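Local coordinates for o-succinylbenzoate synthase (Thermosynechococcus elongatus BP-1, PDB 3H7V), which catalyses the magnesium-dependent loss of water from SHCHC that yields 2-succinylbenzoate, a step on the way to phylloquinone, at residues Lys161-Ala166 with Lys189-Glu194; Ile216-Ser221 with Gly238-Lys243. All coordinates share one frame; numbering follows the deposited sequence.

Contact 1 (Lys161-Ala166 with Lys189-Glu194). With MG (magnesium ion), chain B.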
ATOM      1  N   LYS A 161      -8.080 -15.832  -7.575  1.00 10.20           N
ATOM      2  CA  LYS A 161      -6.865 -15.815  -6.769  1.00  9.83           C
ATOM      3  C   LYS A 161      -7.272 -15.246  -5.418  1.00 10.60           C
ATOM      4  O   LYS A 161      -7.986 -14.250  -5.353  1.00 10.95           O
ATOM      5  CB  LYS A 161      -5.798 -14.941  -7.432  1.00 12.50           C
ATOM      6  CG  LYS A 161      -5.273 -15.530  -8.739  1.00 15.55           C
ATOM      7  CD  LYS A 161      -4.234 -14.639  -9.413  1.00 20.81           C
ATOM      8  CE  LYS A 161      -4.869 -13.411 -10.055  1.00 24.50           C
ATOM      9  NZ  LYS A 161      -3.904 -12.668 -10.925  1.00 27.34           N
ATOM     10  N   LEU A 162      -6.820 -15.878  -4.340  1.00  9.50           N
ATOM     11  CA  LEU A 162      -7.205 -15.432  -3.009  1.00 10.04           C
ATOM     12  C   LEU A 162      -6.043 -15.190  -2.061  1.00 10.03           C
ATOM     13  O   LEU A 162      -5.138 -16.017  -1.944  1.00 10.62           O
ATOM     14  CB  LEU A 162      -8.147 -16.465  -2.382  1.00  9.06           C
ATOM     15  CG  LEU A 162      -8.623 -16.214  -0.949  1.00  9.02           C
ATOM     16  CD1 LEU A 162      -9.517 -14.983  -0.909  1.00  9.75           C
ATOM     17  CD2 LEU A 162      -9.385 -17.440  -0.453  1.00 10.67           C
ATOM     18  N   ARG A 163      -6.082 -14.046  -1.387  1.00  9.04           N
ATOM     19  CA  ARG A 163      -5.072 -13.684  -0.400  1.00  8.46           C
ATOM     20  C   ARG A 163      -5.766 -13.726   0.950  1.00  9.53           C
ATOM     21  O   ARG A 163      -6.954 -13.421   1.049  1.00  8.76           O
ATOM     22  CB  ARG A 163      -4.558 -12.261  -0.640  1.00  9.46           C
ATOM     23  CG  ARG A 163      -3.866 -12.078  -1.973  1.00  9.81           C
ATOM     24  CD  ARG A 163      -3.706 -10.613  -2.325  1.00  9.23           C
ATOM     25  NE  ARG A 163      -3.061 -10.473  -3.624  1.00 10.82           N
ATOM     26  CZ  ARG A 163      -2.897  -9.324  -4.270  1.00 10.24           C
ATOM     27  NH1 ARG A 163      -3.330  -8.184  -3.745  1.00 10.34           N
ATOM     28  NH2 ARG A 163      -2.305  -9.326  -5.460  1.00 11.18           N
ATOM     29  N   LEU A 164      -5.034 -14.113   1.986  1.00  9.28           N
ATOM     30  CA  LEU A 164      -5.593 -14.149   3.331  1.00 10.06           C
ATOM     31  C   LEU A 164      -4.791 -13.143   4.136  1.00 12.61           C
ATOM     32  O   LEU A 164      -3.562 -13.170   4.111  1.00 17.38           O
ATOM     33  CB  LEU A 164      -5.441 -15.540   3.948  1.00 10.35           C
ATOM     34  CG  LEU A 164      -6.054 -16.716   3.182  1.00 10.81           C
ATOM     35  CD1 LEU A 164      -5.857 -17.992   3.993  1.00 11.61           C
ATOM     36  CD2 LEU A 164      -7.538 -16.471   2.935  1.00 11.92           C
ATOM     37  N   ASP A 165      -5.465 -12.244   4.841  1.00 10.95           N
ATOM     38  CA  ASP A 165      -4.732 -11.261   5.628  1.00  9.99           C
ATOM     39  C   ASP A 165      -5.031 -11.435   7.111  1.00  9.76           C
ATOM     40  O   ASP A 165      -6.155 -11.202   7.560  1.00  8.28           O
ATOM     41  CB  ASP A 165      -5.100  -9.838   5.193  1.00 11.02           C
ATOM     42  CG  ASP A 165      -4.084  -8.811   5.656  1.00 11.88           C
ATOM     43  OD1 ASP A 165      -3.400  -9.072   6.669  1.00 12.15           O
ATOM     44  OD2 ASP A 165      -3.973  -7.741   5.020  1.00 11.17           O
ATOM     45  N   ALA A 166      -4.023 -11.852   7.869  1.00  9.03           N
ATOM     46  CA  ALA A 166      -4.191 -12.054   9.301  1.00  9.67           C
ATOM     47  C   ALA A 166      -3.889 -10.790  10.108  1.00 10.46           C
ATOM     48  O   ALA A 166      -4.105 -10.759  11.317  1.00 11.48           O
ATOM     49  CB  ALA A 166      -3.302 -13.195   9.771  1.00 10.61           C
ATOM     50  N   LYS A 189      -5.511 -21.690  -5.646  1.00 28.64           N
ATOM     51  CA  LYS A 189      -6.124 -20.370  -5.642  1.00 24.95           C
ATOM     52  C   LYS A 189      -5.568 -19.452  -4.553  1.00 22.64           C
ATOM     53  O   LYS A 189      -5.814 -18.250  -4.588  1.00 21.33           O
ATOM     54  CB  LYS A 189      -7.646 -20.489  -5.480  1.00 25.87           C
ATOM     55  CG  LYS A 189      -8.376 -21.010  -6.714  1.00 25.43           C
ATOM     56  CD  LYS A 189      -9.866 -21.188  -6.451  1.00 26.01           C
ATOM     57  CE  LYS A 189     -10.592 -21.652  -7.709  1.00 27.15           C
ATOM     58  NZ  LYS A 189     -12.015 -21.997  -7.448  1.00 27.31           N
ATOM     59  N   ILE A 190      -4.830 -20.007  -3.591  1.00 20.57           N
ATOM     60  CA  ILE A 190      -4.252 -19.190  -2.514  1.00 18.17           C
ATOM     61  C   ILE A 190      -2.957 -18.524  -2.980  1.00 18.22           C
ATOM     62  O   ILE A 190      -1.937 -19.192  -3.164  1.00 17.81           O
ATOM     63  CB  ILE A 190      -3.929 -20.035  -1.254  1.00 19.61           C
ATOM     64  CG1 ILE A 190      -5.207 -20.655  -0.677  1.00 20.53           C
ATOM     65  CG2 ILE A 190      -3.247 -19.164  -0.209  1.00 17.90           C
ATOM     66  CD1 ILE A 190      -6.178 -19.656  -0.068  1.00 19.85           C
ATOM     67  N   GLU A 191      -2.994 -17.207  -3.162  1.00 13.49           N
ATOM     68  CA  GLU A 191      -1.811 -16.481  -3.612  1.00 14.04           C
ATOM     69  C   GLU A 191      -0.788 -16.359  -2.489  1.00 12.54           C
ATOM     70  O   GLU A 191       0.402 -16.586  -2.699  1.00 14.63           O
ATOM     71  CB  GLU A 191      -2.201 -15.090  -4.127  1.00 16.06           C
ATOM     72  CG  GLU A 191      -1.081 -14.391  -4.892  1.00 20.02           C
ATOM     73  CD  GLU A 191      -1.583 -13.279  -5.792  1.00 23.97           C
ATOM     74  OE1 GLU A 191      -2.041 -12.241  -5.274  1.00 23.89           O
ATOM     75  OE2 GLU A 191      -1.527 -13.446  -7.028  1.00 27.21           O
ATOM     76  N   TYR A 192      -1.255 -15.998  -1.299  1.00 11.10           N
ATOM     77  CA  TYR A 192      -0.378 -15.876  -0.139  1.00 11.26           C
ATOM     78  C   TYR A 192      -1.139 -15.521   1.120  1.00 11.58           C
ATOM     79  O   TYR A 192      -2.321 -15.174   1.069  1.00 12.02           O
ATOM     80  CB  TYR A 192       0.720 -14.820  -0.373  1.00 10.75           C
ATOM     81  CG  TYR A 192       0.254 -13.392  -0.642  1.00 10.54           C
ATOM     82  CD1 TYR A 192       0.500 -12.784  -1.874  1.00 11.98           C
ATOM     83  CD2 TYR A 192      -0.370 -12.630   0.353  1.00 10.41           C
ATOM     84  CE1 TYR A 192       0.146 -11.451  -2.111  1.00 11.94           C
ATOM     85  CE2 TYR A 192      -0.729 -11.297   0.126  1.00 12.24           C
ATOM     86  CZ  TYR A 192      -0.464 -10.716  -1.107  1.00 12.62           C
ATOM     87  OH  TYR A 192      -0.787  -9.394  -1.322  1.00 14.19           O
ATOM     88  N   VAL A 193      -0.457 -15.637   2.252  1.00  9.44           N
ATOM     89  CA  VAL A 193      -1.033 -15.265   3.534  1.00 10.00           C
ATOM     90  C   VAL A 193      -0.277 -13.995   3.897  1.00  9.63           C
ATOM     91  O   VAL A 193       0.950 -13.995   3.967  1.00  9.94           O
ATOM     92  CB  VAL A 193      -0.799 -16.332   4.622  1.00 10.24           C
ATOM     93  CG1 VAL A 193      -1.254 -15.796   5.967  1.00 11.48           C
ATOM     94  CG2 VAL A 193      -1.577 -17.594   4.284  1.00 10.78           C
ATOM     95  N   GLU A 194      -1.012 -12.909   4.104  1.00  9.82           N
ATOM     96  CA  GLU A 194      -0.407 -11.623   4.425  1.00  9.84           C
ATOM     97  C   GLU A 194      -0.232 -11.434   5.931  1.00  9.29           C
ATOM     98  O   GLU A 194      -1.179 -11.595   6.697  1.00 10.62           O
ATOM     99  CB  GLU A 194      -1.277 -10.497   3.847  1.00 11.44           C
ATOM    100  CG  GLU A 194      -0.570  -9.151   3.660  1.00 13.23           C
ATOM    101  CD  GLU A 194      -1.375  -8.178   2.804  1.00 15.01           C
ATOM    102  OE1 GLU A 194      -1.521  -8.418   1.586  1.00 16.00           O
ATOM    103  OE2 GLU A 194      -1.866  -7.171   3.346  1.00 15.41           O
TER
HETATM  104 MG    MG B 331      -2.377  -6.281   4.980  1.00 10.02          MG
HETATM  105  O   HOH W   1      -3.085 -11.007  -8.281  1.00 15.00           O
HETATM  106  O   HOH W   2      -1.144 -12.737  -9.341  1.00 23.81           O
HETATM  107  O   HOH W   3      -1.353  -7.477   6.349  1.00  9.68           O
HETATM  108  O   HOH W   4      -3.056  -5.196   6.652  1.00 15.47           O
HETATM  109  O   HOH W   5      -3.732  -4.998   3.891  1.00 15.71           O
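The flat end of Arg163 lies almost parallel to the ring of Tyr192, the guanidinium and ring planes only 12° apart but offset, so that Tyr192 OH stands over one guanidinium face and the aliphatic part of the arginine covers one face of the ring. There Arg163 CG makes a CH-pi contact, 3.9 Å from the Tyr192 ring centroid, while Glu194 N lies at the ring edge, in its plane. At the guanidinium edge sits the carboxylate of Glu191, gripped side-on: Arg163 NE reaches Glu191 OE1 at 2.6 Å and NH2 reaches the same oxygen at 2.9 Å, both in the guanidinium plane. Arg163 NH2 also bonds the carbonyl of Ala293, which helps fix the rotation of the group. Tyr192, its CG wedged between backbone N and carbonyl carbon (chi1 60°), points its hydroxyl at Glu194 OE1, a 3.2 Å hydrogen bond that leaves Glu194 OE2 for the metal. Strands 161-165 and 190-194 run parallel, and Glu194 N to Leu164 O at 2.6 Å is a nearly straight link between them. Branched apolar residues suit the opposite face of the sheet: Leu162 and Leu164 pack on helix 142-155, Leu164 and Val193 on helix 172-185, and Ile190 CD1 lies against Leu162 CD2. At the C-terminal ends Asp165 OD2 and Glu194 OE2 approach to 2.8 Å, which is tolerable because both bind magnesium. Asp165 OD2 does so at 2.2 Å and Glu194 OE2 at 1.9 Å. Asp165 OD1 is held by the backbone N of Asn167 and by a metal-bound water, and Asp219 joins the same ion. A short Asp165 and a longer Glu194 thus supply oxygens to a hard cation, whose charge, helped by Lys134 NZ bonded to Asp165 OD2, probably offsets the repulsion between carboxylates.

Contact 2 (Ile216-Ser221 with Gly238-Lys243). With MG (magnesium ion), chain B.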
ATOM      1  N   ILE A 216       4.107 -16.333   1.797  1.00 10.21           N
ATOM      2  CA  ILE A 216       3.803 -15.357   2.834  1.00  9.38           C
ATOM      3  C   ILE A 216       4.177 -13.959   2.349  1.00  9.77           C
ATOM      4  O   ILE A 216       5.178 -13.780   1.650  1.00  8.94           O
ATOM      5  CB  ILE A 216       4.582 -15.670   4.135  1.00  9.84           C
ATOM      6  CG1 ILE A 216       4.218 -17.076   4.620  1.00 10.91           C
ATOM      7  CG2 ILE A 216       4.270 -14.629   5.208  1.00 11.85           C
ATOM      8  CD1 ILE A 216       4.920 -17.485   5.906  1.00 10.79           C
ATOM      9  N   ALA A 217       3.361 -12.974   2.712  1.00 10.01           N
ATOM     10  CA  ALA A 217       3.616 -11.595   2.323  1.00  9.87           C
ATOM     11  C   ALA A 217       3.782 -10.699   3.541  1.00  9.68           C
ATOM     12  O   ALA A 217       3.057 -10.831   4.528  1.00 10.54           O
ATOM     13  CB  ALA A 217       2.473 -11.060   1.453  1.00  9.25           C
ATOM     14  N   LEU A 218       4.742  -9.787   3.464  1.00  8.87           N
ATOM     15  CA  LEU A 218       4.972  -8.842   4.546  1.00  8.73           C
ATOM     16  C   LEU A 218       4.212  -7.566   4.204  1.00  8.93           C
ATOM     17  O   LEU A 218       4.249  -7.100   3.064  1.00  9.02           O
ATOM     18  CB  LEU A 218       6.461  -8.525   4.674  1.00 10.93           C
ATOM     19  CG  LEU A 218       7.345  -9.708   5.058  1.00 10.54           C
ATOM     20  CD1 LEU A 218       8.796  -9.276   4.997  1.00 13.83           C
ATOM     21  CD2 LEU A 218       6.981 -10.206   6.448  1.00 13.01           C
ATOM     22  N   ASP A 219       3.518  -7.007   5.188  1.00  7.87           N
ATOM     23  CA  ASP A 219       2.760  -5.774   4.974  1.00  7.80           C
ATOM     24  C   ASP A 219       3.121  -4.830   6.112  1.00  8.94           C
ATOM     25  O   ASP A 219       3.914  -3.907   5.929  1.00  8.69           O
ATOM     26  CB  ASP A 219       1.256  -6.077   4.962  1.00  9.13           C
ATOM     27  CG  ASP A 219       0.403  -4.839   4.707  1.00 11.16           C
ATOM     28  OD1 ASP A 219       0.969  -3.762   4.437  1.00 12.23           O
ATOM     29  OD2 ASP A 219      -0.841  -4.949   4.777  1.00 12.65           O
ATOM     30  N   GLU A 220       2.563  -5.083   7.289  1.00  9.95           N
ATOM     31  CA  GLU A 220       2.851  -4.261   8.460  1.00 10.97           C
ATOM     32  C   GLU A 220       4.358  -4.219   8.734  1.00 12.18           C
ATOM     33  O   GLU A 220       4.883  -3.224   9.260  1.00 10.20           O
ATOM     34  CB  GLU A 220       2.112  -4.808   9.687  1.00 10.52           C
ATOM     35  CG  GLU A 220       0.627  -4.451   9.752  1.00 12.51           C
ATOM     36  CD  GLU A 220      -0.275  -5.361   8.933  1.00 12.77           C
ATOM     37  OE1 GLU A 220       0.231  -6.208   8.167  1.00 12.27           O
ATOM     38  OE2 GLU A 220      -1.514  -5.221   9.058  1.00 14.33           O
ATOM     39  N   SER A 221       5.053  -5.296   8.366  1.00 10.30           N
ATOM     40  CA  SER A 221       6.501  -5.390   8.567  1.00 11.22           C
ATOM     41  C   SER A 221       7.321  -4.517   7.623  1.00 11.33           C
ATOM     42  O   SER A 221       8.482  -4.217   7.909  1.00 12.96           O
ATOM     43  CB  SER A 221       6.977  -6.837   8.400  1.00 11.37           C
ATOM     44  OG  SER A 221       6.613  -7.639   9.508  1.00 11.51           O
ATOM     45  N   GLY A 238       9.403 -14.591   0.409  1.00 11.00           N
ATOM     46  CA  GLY A 238       8.026 -14.271   0.074  1.00 10.34           C
ATOM     47  C   GLY A 238       7.765 -12.964  -0.646  1.00 10.34           C
ATOM     48  O   GLY A 238       8.623 -12.431  -1.353  1.00 11.12           O
ATOM     49  N   PHE A 239       6.548 -12.461  -0.477  1.00 10.26           N
ATOM     50  CA  PHE A 239       6.122 -11.221  -1.106  1.00 10.47           C
ATOM     51  C   PHE A 239       6.306 -10.010  -0.202  1.00 10.50           C
ATOM     52  O   PHE A 239       6.380 -10.134   1.023  1.00 10.17           O
ATOM     53  CB  PHE A 239       4.644 -11.332  -1.505  1.00 10.15           C
ATOM     54  CG  PHE A 239       4.387 -12.321  -2.603  1.00 11.47           C
ATOM     55  CD1 PHE A 239       4.455 -11.935  -3.938  1.00 14.68           C
ATOM     56  CD2 PHE A 239       4.108 -13.650  -2.303  1.00 12.71           C
ATOM     57  CE1 PHE A 239       4.249 -12.861  -4.962  1.00 15.52           C
ATOM     58  CE2 PHE A 239       3.901 -14.585  -3.318  1.00 13.63           C
ATOM     59  CZ  PHE A 239       3.971 -14.188  -4.653  1.00 16.01           C
ATOM     60  N   PHE A 240       6.381  -8.843  -0.834  1.00  9.78           N
ATOM     61  CA  PHE A 240       6.522  -7.563  -0.142  1.00 10.22           C
ATOM     62  C   PHE A 240       5.343  -6.709  -0.581  1.00  9.59           C
ATOM     63  O   PHE A 240       5.157  -6.497  -1.777  1.00 10.63           O
ATOM     64  CB  PHE A 240       7.789  -6.825  -0.586  1.00 10.89           C
ATOM     65  CG  PHE A 240       9.073  -7.499  -0.198  1.00 13.39           C
ATOM     66  CD1 PHE A 240       9.704  -7.188   1.000  1.00 15.40           C
ATOM     67  CD2 PHE A 240       9.676  -8.413  -1.054  1.00 14.57           C
ATOM     68  CE1 PHE A 240      10.927  -7.777   1.340  1.00 16.48           C
ATOM     69  CE2 PHE A 240      10.895  -9.008  -0.726  1.00 15.89           C
ATOM     70  CZ  PHE A 240      11.519  -8.687   0.471  1.00 16.37           C
ATOM     71  N   VAL A 241       4.545  -6.234   0.368  1.00  9.86           N
ATOM     72  CA  VAL A 241       3.425  -5.365   0.032  1.00 10.19           C
ATOM     73  C   VAL A 241       3.985  -3.948   0.149  1.00  9.62           C
ATOM     74  O   VAL A 241       4.275  -3.465   1.243  1.00 10.73           O
ATOM     75  CB  VAL A 241       2.244  -5.566   1.003  1.00 10.04           C
ATOM     76  CG1 VAL A 241       1.150  -4.537   0.723  1.00 10.01           C
ATOM     77  CG2 VAL A 241       1.686  -6.984   0.834  1.00 10.11           C
ATOM     78  N   ILE A 242       4.165  -3.297  -0.994  1.00  7.64           N
ATOM     79  CA  ILE A 242       4.728  -1.954  -1.026  1.00  8.70           C
ATOM     80  C   ILE A 242       3.679  -0.847  -1.012  1.00  8.15           C
ATOM     81  O   ILE A 242       2.819  -0.791  -1.890  1.00  8.69           O
ATOM     82  CB  ILE A 242       5.599  -1.750  -2.299  1.00  9.60           C
ATOM     83  CG1 ILE A 242       6.703  -2.819  -2.377  1.00 10.15           C
ATOM     84  CG2 ILE A 242       6.201  -0.339  -2.300  1.00  9.05           C
ATOM     85  CD1 ILE A 242       7.713  -2.789  -1.231  1.00 10.78           C
ATOM     86  N   LYS A 243       3.749   0.028  -0.011  1.00  9.00           N
ATOM     87  CA  LYS A 243       2.852   1.180   0.062  1.00  8.28           C
ATOM     88  C   LYS A 243       3.744   2.314  -0.420  1.00  9.62           C
ATOM     89  O   LYS A 243       4.442   2.950   0.369  1.00 10.48           O
ATOM     90  CB  LYS A 243       2.395   1.440   1.499  1.00  7.70           C
ATOM     91  CG  LYS A 243       1.258   0.533   1.973  1.00  8.92           C
ATOM     92  CD  LYS A 243       1.717  -0.909   2.201  1.00  8.83           C
ATOM     93  CE  LYS A 243       2.742  -0.994   3.325  1.00 10.58           C
ATOM     94  NZ  LYS A 243       3.180  -2.403   3.573  1.00  8.90           N
TER
HETATM   95 MG    MG B 331      -2.377  -6.281   4.980  1.00 10.02          MG
HETATM   96  O   HOH W   3      -1.353  -7.477   6.349  1.00  9.68           O
HETATM   97  O   HOH W   4      -3.056  -5.196   6.652  1.00 15.47           O
HETATM   98  O   HOH W   5      -3.732  -4.998   3.891  1.00 15.71           O
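Lys243 NZ is gripped by three oxygens within the two segments: Asp219 OD1 at 2.7 Å, in a salt bridge that uses the anti lone pair, Asp219 O at 2.9 Å and Val241 O at 2.8 Å. Both carbonyls are met from above their planes, and the carbonyl of Val222 is a further partner. A long, flexible chain is needed for this: the lysine bends at chi2 and chi3 (71° and 64°), which curls its amine back over its own strand to cross Asp219 at about a right angle. Asp219 suits its place by dividing its two oxygens, OD1 to the lysine and OD2 to magnesium at 2.0 Å. A methionine in place of Lys243 would probably leave Asp219 OD1 without its charged mate and let the carboxylate turn more readily at the metal. Further back along the chain the strands pair in parallel, Val241 N bonding Leu218 O at 2.8 Å almost in line with the carbonyl. The small Ala217 lets Phe239 come close, CB to CB 3.7 Å, while Val241 CG2 packs on Ala217 CB. At Gly238 a side chain would run into Ile216 O. Metal ligand and lysine at the C-terminal ends of neighbouring barrel strands are characteristic of the enolase superfamily; in this enzyme Lys243 is probably the proton acceptor.

In the fold
Running from the N terminus, the chain first passes through the antiparallel sheet of the N-terminal domain and then enters the parallel strands of the barrel domain. Contact 1 closes the first of the two loops, strand 161-165 returning through helix 172-185 to strand 190-194. After helix 202-211, contact 2 closes the next, from strand 216-218 through helix 225-233 to strand 239-242. The two loops follow in series, neither nesting nor crossing. They are joined laterally because strands 190-194 and 216-218 are neighbours: Val193 O probably bonds Ala217 N, and Tyr192 packs on Ala217. Three consecutive strands thereby bring ligands to one magnesium ion, and the fourth brings Lys243 near it.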